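Local coordinates for protein 2-oxoadipate dioxygenase/decarboxylase, chloroplastic/amyloplastic (Oryza sativa, PDB 6W1K) that catalyses the iron(II)-dependent decarboxylation and hydroxylation of 2-oxoadipate to D-2-hydroxyglutarate in plant lysine catabolism, at residues D219-L231 and K301-R313. Sequence-based numbering, arbitrary orientation.
Sequences DNGFKLNSEGGIL and KIFESTSNDQLTR. With OOG (2-oxoadipic acid), chain F.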
# COMPACT_ATOMS: atom_id res chain seq x y z
N ASP A 219 18.98 -2.49 -12.67
CA ASP A 219 20.27 -1.99 -13.11
C ASP A 219 20.79 -0.84 -12.25
O ASP A 219 21.98 -0.53 -12.32
CB ASP A 219 20.21 -1.58 -14.58
CG ASP A 219 20.17 -2.78 -15.52
OD1 ASP A 219 19.69 -2.61 -16.66
OD2 ASP A 219 20.61 -3.89 -15.12
N ASN A 220 19.94 -0.24 -11.43
CA ASN A 220 20.37 0.73 -10.43
C ASN A 220 20.67 0.10 -9.08
O ASN A 220 20.91 0.82 -8.11
CB ASN A 220 19.31 1.82 -10.29
CG ASN A 220 19.46 2.90 -11.34
OD1 ASN A 220 20.41 3.69 -11.31
ND2 ASN A 220 18.54 2.92 -12.30
N GLY A 221 20.66 -1.23 -8.99
CA GLY A 221 21.17 -1.93 -7.84
C GLY A 221 20.15 -2.42 -6.83
O GLY A 221 20.54 -2.92 -5.77
N PHE A 222 18.86 -2.32 -7.14
CA PHE A 222 17.81 -2.68 -6.20
C PHE A 222 17.19 -4.02 -6.57
O PHE A 222 17.11 -4.39 -7.74
CB PHE A 222 16.73 -1.60 -6.15
CG PHE A 222 17.26 -0.24 -5.80
CD1 PHE A 222 17.72 0.03 -4.51
CD2 PHE A 222 17.33 0.76 -6.75
CE1 PHE A 222 18.23 1.27 -4.19
CE2 PHE A 222 17.84 2.00 -6.43
CZ PHE A 222 18.29 2.26 -5.16
N LYS A 223 16.77 -4.75 -5.53
CA LYS A 223 16.27 -6.12 -5.65
C LYS A 223 14.74 -6.12 -5.69
O LYS A 223 14.14 -5.51 -4.81
CB LYS A 223 16.75 -6.93 -4.45
CG LYS A 223 16.76 -8.44 -4.66
CD LYS A 223 17.12 -9.22 -3.43
CE LYS A 223 18.48 -8.86 -2.88
NZ LYS A 223 19.54 -9.12 -3.89
N LEU A 224 14.14 -6.77 -6.67
CA LEU A 224 12.70 -6.91 -6.74
C LEU A 224 12.24 -8.17 -6.00
O LEU A 224 12.92 -9.19 -5.99
CB LEU A 224 12.26 -6.98 -8.20
CG LEU A 224 12.58 -5.73 -9.03
CD1 LEU A 224 12.23 -5.92 -10.50
CD2 LEU A 224 11.85 -4.54 -8.47
N ASN A 225 11.04 -8.09 -5.43
CA ASN A 225 10.37 -9.26 -4.86
C ASN A 225 10.35 -10.40 -5.88
O ASN A 225 9.77 -10.26 -6.96
CB ASN A 225 8.94 -8.89 -4.46
CG ASN A 225 8.18 -10.05 -3.84
OD1 ASN A 225 8.55 -11.20 -4.01
ND2 ASN A 225 7.10 -9.74 -3.12
N SER A 226 10.95 -11.53 -5.50
CA SER A 226 11.15 -12.69 -6.36
C SER A 226 10.01 -13.70 -6.33
O SER A 226 10.02 -14.64 -7.12
CB SER A 226 12.44 -13.45 -5.97
OG SER A 226 12.28 -14.20 -4.76
N GLU A 227 9.08 -13.58 -5.39
CA GLU A 227 8.14 -14.66 -5.14
C GLU A 227 7.06 -14.63 -6.20
O GLU A 227 6.41 -13.60 -6.38
CB GLU A 227 7.52 -14.54 -3.75
CG GLU A 227 6.75 -15.80 -3.29
CD GLU A 227 7.58 -17.10 -3.36
OE1 GLU A 227 8.73 -17.16 -2.85
OE2 GLU A 227 7.05 -18.09 -3.94
N GLY A 228 6.86 -15.75 -6.90
CA GLY A 228 5.95 -15.74 -8.03
C GLY A 228 6.47 -15.01 -9.25
O GLY A 228 5.68 -14.59 -10.10
N GLY A 229 7.79 -14.88 -9.37
CA GLY A 229 8.39 -14.07 -10.40
C GLY A 229 8.44 -12.60 -10.02
O GLY A 229 7.73 -12.12 -9.14
N ILE A 230 9.32 -11.87 -10.71
CA ILE A 230 9.43 -10.45 -10.42
C ILE A 230 8.22 -9.68 -10.93
O ILE A 230 7.98 -8.56 -10.46
CB ILE A 230 10.73 -9.87 -11.01
CG1 ILE A 230 10.82 -10.13 -12.51
CG2 ILE A 230 11.97 -10.47 -10.28
CD1 ILE A 230 11.87 -9.26 -13.20
N LEU A 231 7.45 -10.23 -11.85
CA LEU A 231 6.29 -9.56 -12.42
C LEU A 231 5.06 -10.41 -12.18
O LEU A 231 4.93 -11.50 -12.75
CB LEU A 231 6.49 -9.30 -13.92
CG LEU A 231 5.38 -8.48 -14.57
CD1 LEU A 231 5.35 -7.06 -13.99
CD2 LEU A 231 5.56 -8.47 -16.08
N LYS A 301 1.19 -12.50 -3.35
CA LYS A 301 2.65 -12.61 -3.44
C LYS A 301 3.34 -11.29 -3.11
O LYS A 301 4.47 -11.29 -2.62
CB LYS A 301 3.05 -13.08 -4.84
CG LYS A 301 2.42 -14.43 -5.27
CD LYS A 301 3.07 -15.61 -4.50
CE LYS A 301 2.37 -16.96 -4.80
NZ LYS A 301 1.63 -17.50 -3.61
N ILE A 302 2.66 -10.17 -3.34
CA ILE A 302 3.25 -8.87 -3.04
C ILE A 302 3.33 -8.65 -1.54
O ILE A 302 4.25 -7.98 -1.06
CB ILE A 302 2.44 -7.76 -3.74
CG1 ILE A 302 2.56 -7.91 -5.25
CG2 ILE A 302 2.91 -6.36 -3.34
CD1 ILE A 302 1.60 -7.03 -6.05
N PHE A 303 2.41 -9.26 -0.76
CA PHE A 303 2.50 -9.19 0.70
C PHE A 303 3.87 -9.65 1.18
O PHE A 303 4.33 -9.24 2.26
CB PHE A 303 1.44 -10.08 1.39
CG PHE A 303 0.08 -9.43 1.54
CD1 PHE A 303 -0.08 -8.28 2.31
CD2 PHE A 303 -1.03 -9.97 0.92
CE1 PHE A 303 -1.32 -7.68 2.44
CE2 PHE A 303 -2.28 -9.37 1.03
CZ PHE A 303 -2.43 -8.23 1.80
N GLU A 304 4.52 -10.51 0.42
CA GLU A 304 5.76 -11.12 0.86
C GLU A 304 6.98 -10.24 0.61
O GLU A 304 8.11 -10.64 0.95
CB GLU A 304 5.90 -12.49 0.18
CG GLU A 304 4.80 -13.46 0.64
CD GLU A 304 4.98 -14.87 0.14
OE1 GLU A 304 6.14 -15.33 0.07
OE2 GLU A 304 3.95 -15.52 -0.17
N SER A 305 6.79 -9.03 0.09
CA SER A 305 7.89 -8.08 -0.02
C SER A 305 8.51 -7.77 1.33
O SER A 305 9.68 -7.39 1.39
CB SER A 305 7.39 -6.80 -0.67
OG SER A 305 6.83 -7.09 -1.94
N THR A 306 7.77 -7.95 2.42
CA THR A 306 8.29 -7.70 3.74
C THR A 306 8.71 -8.97 4.46
O THR A 306 9.16 -8.89 5.61
CB THR A 306 7.25 -6.97 4.61
OG1 THR A 306 5.98 -7.63 4.52
CG2 THR A 306 7.11 -5.50 4.21
N SER A 307 8.59 -10.13 3.81
CA SER A 307 8.86 -11.40 4.47
C SER A 307 10.36 -11.62 4.68
O SER A 307 11.19 -11.16 3.90
CB SER A 307 8.33 -12.59 3.67
OG SER A 307 9.07 -12.79 2.47
N ASN A 308 10.68 -12.41 5.71
CA ASN A 308 12.09 -12.61 6.04
C ASN A 308 12.81 -13.32 4.90
O ASN A 308 14.00 -13.05 4.66
CB ASN A 308 12.20 -13.40 7.34
CG ASN A 308 13.59 -13.36 7.91
OD1 ASN A 308 14.27 -14.39 7.99
ND2 ASN A 308 14.04 -12.16 8.31
N ASP A 309 12.12 -14.20 4.18
CA ASP A 309 12.78 -14.92 3.09
C ASP A 309 13.20 -13.98 1.97
O ASP A 309 14.29 -14.12 1.40
CB ASP A 309 11.87 -16.02 2.54
CG ASP A 309 12.62 -17.02 1.66
OD1 ASP A 309 13.62 -17.64 2.13
OD2 ASP A 309 12.21 -17.19 0.49
N GLN A 310 12.35 -13.01 1.62
CA GLN A 310 12.77 -12.02 0.64
C GLN A 310 13.87 -11.10 1.18
O GLN A 310 14.86 -10.84 0.50
CB GLN A 310 11.56 -11.21 0.17
CG GLN A 310 10.64 -12.03 -0.74
CD GLN A 310 11.30 -12.41 -2.07
OE1 GLN A 310 11.82 -11.56 -2.78
NE2 GLN A 310 11.25 -13.70 -2.41
N LEU A 311 13.72 -10.61 2.42
CA LEU A 311 14.72 -9.68 2.95
C LEU A 311 16.11 -10.32 3.07
O LEU A 311 17.12 -9.61 2.98
CB LEU A 311 14.26 -9.17 4.32
CG LEU A 311 13.40 -7.90 4.34
CD1 LEU A 311 12.20 -8.05 3.51
CD2 LEU A 311 13.01 -7.59 5.78
N THR A 312 16.19 -11.63 3.29
CA THR A 312 17.47 -12.28 3.53
C THR A 312 18.04 -12.96 2.28
O THR A 312 19.09 -13.61 2.36
CB THR A 312 17.37 -13.28 4.69
OG1 THR A 312 16.40 -14.30 4.40
CG2 THR A 312 16.98 -12.57 6.00
N ARG A 313 17.38 -12.81 1.13
CA ARG A 313 17.89 -13.37 -0.12
C ARG A 313 19.33 -12.93 -0.37
O ARG A 313 19.63 -11.74 -0.34
CB ARG A 313 17.02 -12.95 -1.29
CG ARG A 313 15.80 -13.80 -1.51
CD ARG A 313 14.94 -13.17 -2.62
NE ARG A 313 15.74 -12.79 -3.79
CZ ARG A 313 15.45 -11.78 -4.60
NH1 ARG A 313 16.23 -11.51 -5.64
NH2 ARG A 313 14.35 -11.06 -4.38
C2 OOG F . -0.49 -5.02 0.51
C3 OOG F . -0.12 -6.00 -0.61
C4 OOG F . -1.23 -6.05 -1.66
C6 OOG F . -1.45 -5.05 -4.10
O4 OOG F . -2.17 -6.01 -4.49
O3 OOG F . -1.00 -4.24 -4.94
C5 OOG F . -1.14 -4.86 -2.62
C1 OOG F . 0.47 -5.11 1.70
O1 OOG F . 0.16 -4.67 2.75
O2 OOG F . 1.73 -5.70 1.57
O5 OOG F . -0.83 -3.79 -2.23
O HOH W 1 14.92 -10.27 -7.71
O HOH W 2 10.01 -15.81 -1.06
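The carboxamide of Q310 grips S226 at two points: Q310 OE1 accepts from S226 N at 2.9 Å, in a nearly straight bond (175°) that arrives from above the carbonyl plane, while Q310 NE2 gives a short 2.6 Å bond to S226 OG lying in the amide plane. From the opposite face of that carbonyl plane, R313 NH2 also donates to Q310 OE1, and the same R313 NH2 donates to L224 O at 2.9 Å, an oxygen lying in the guanidinium plane. K223 CD sits over the centre of one guanidinium face and S226 CB over the opposite one, nearer the rim. N225, its CG anti to the backbone N (chi1 -179°), sends ND2 to both S305 OG (2.9 Å) and K301 O (3.1 Å), whereas OD1 closes an Asx turn on E227 N. One water links Q310 NE2 with E227 OE1 and D309 OD2. Further out, S305 OG donates to I302 O and is hydrogen-bonded to S243 OG, and E304 OE2 forms a salt bridge with K95 NZ. N225 and Q310 each use both amide O and N, so directional bonds join the loop 219-231 to the C-terminal segment, whose I302 and F303 line the 2-oxoadipate pocket.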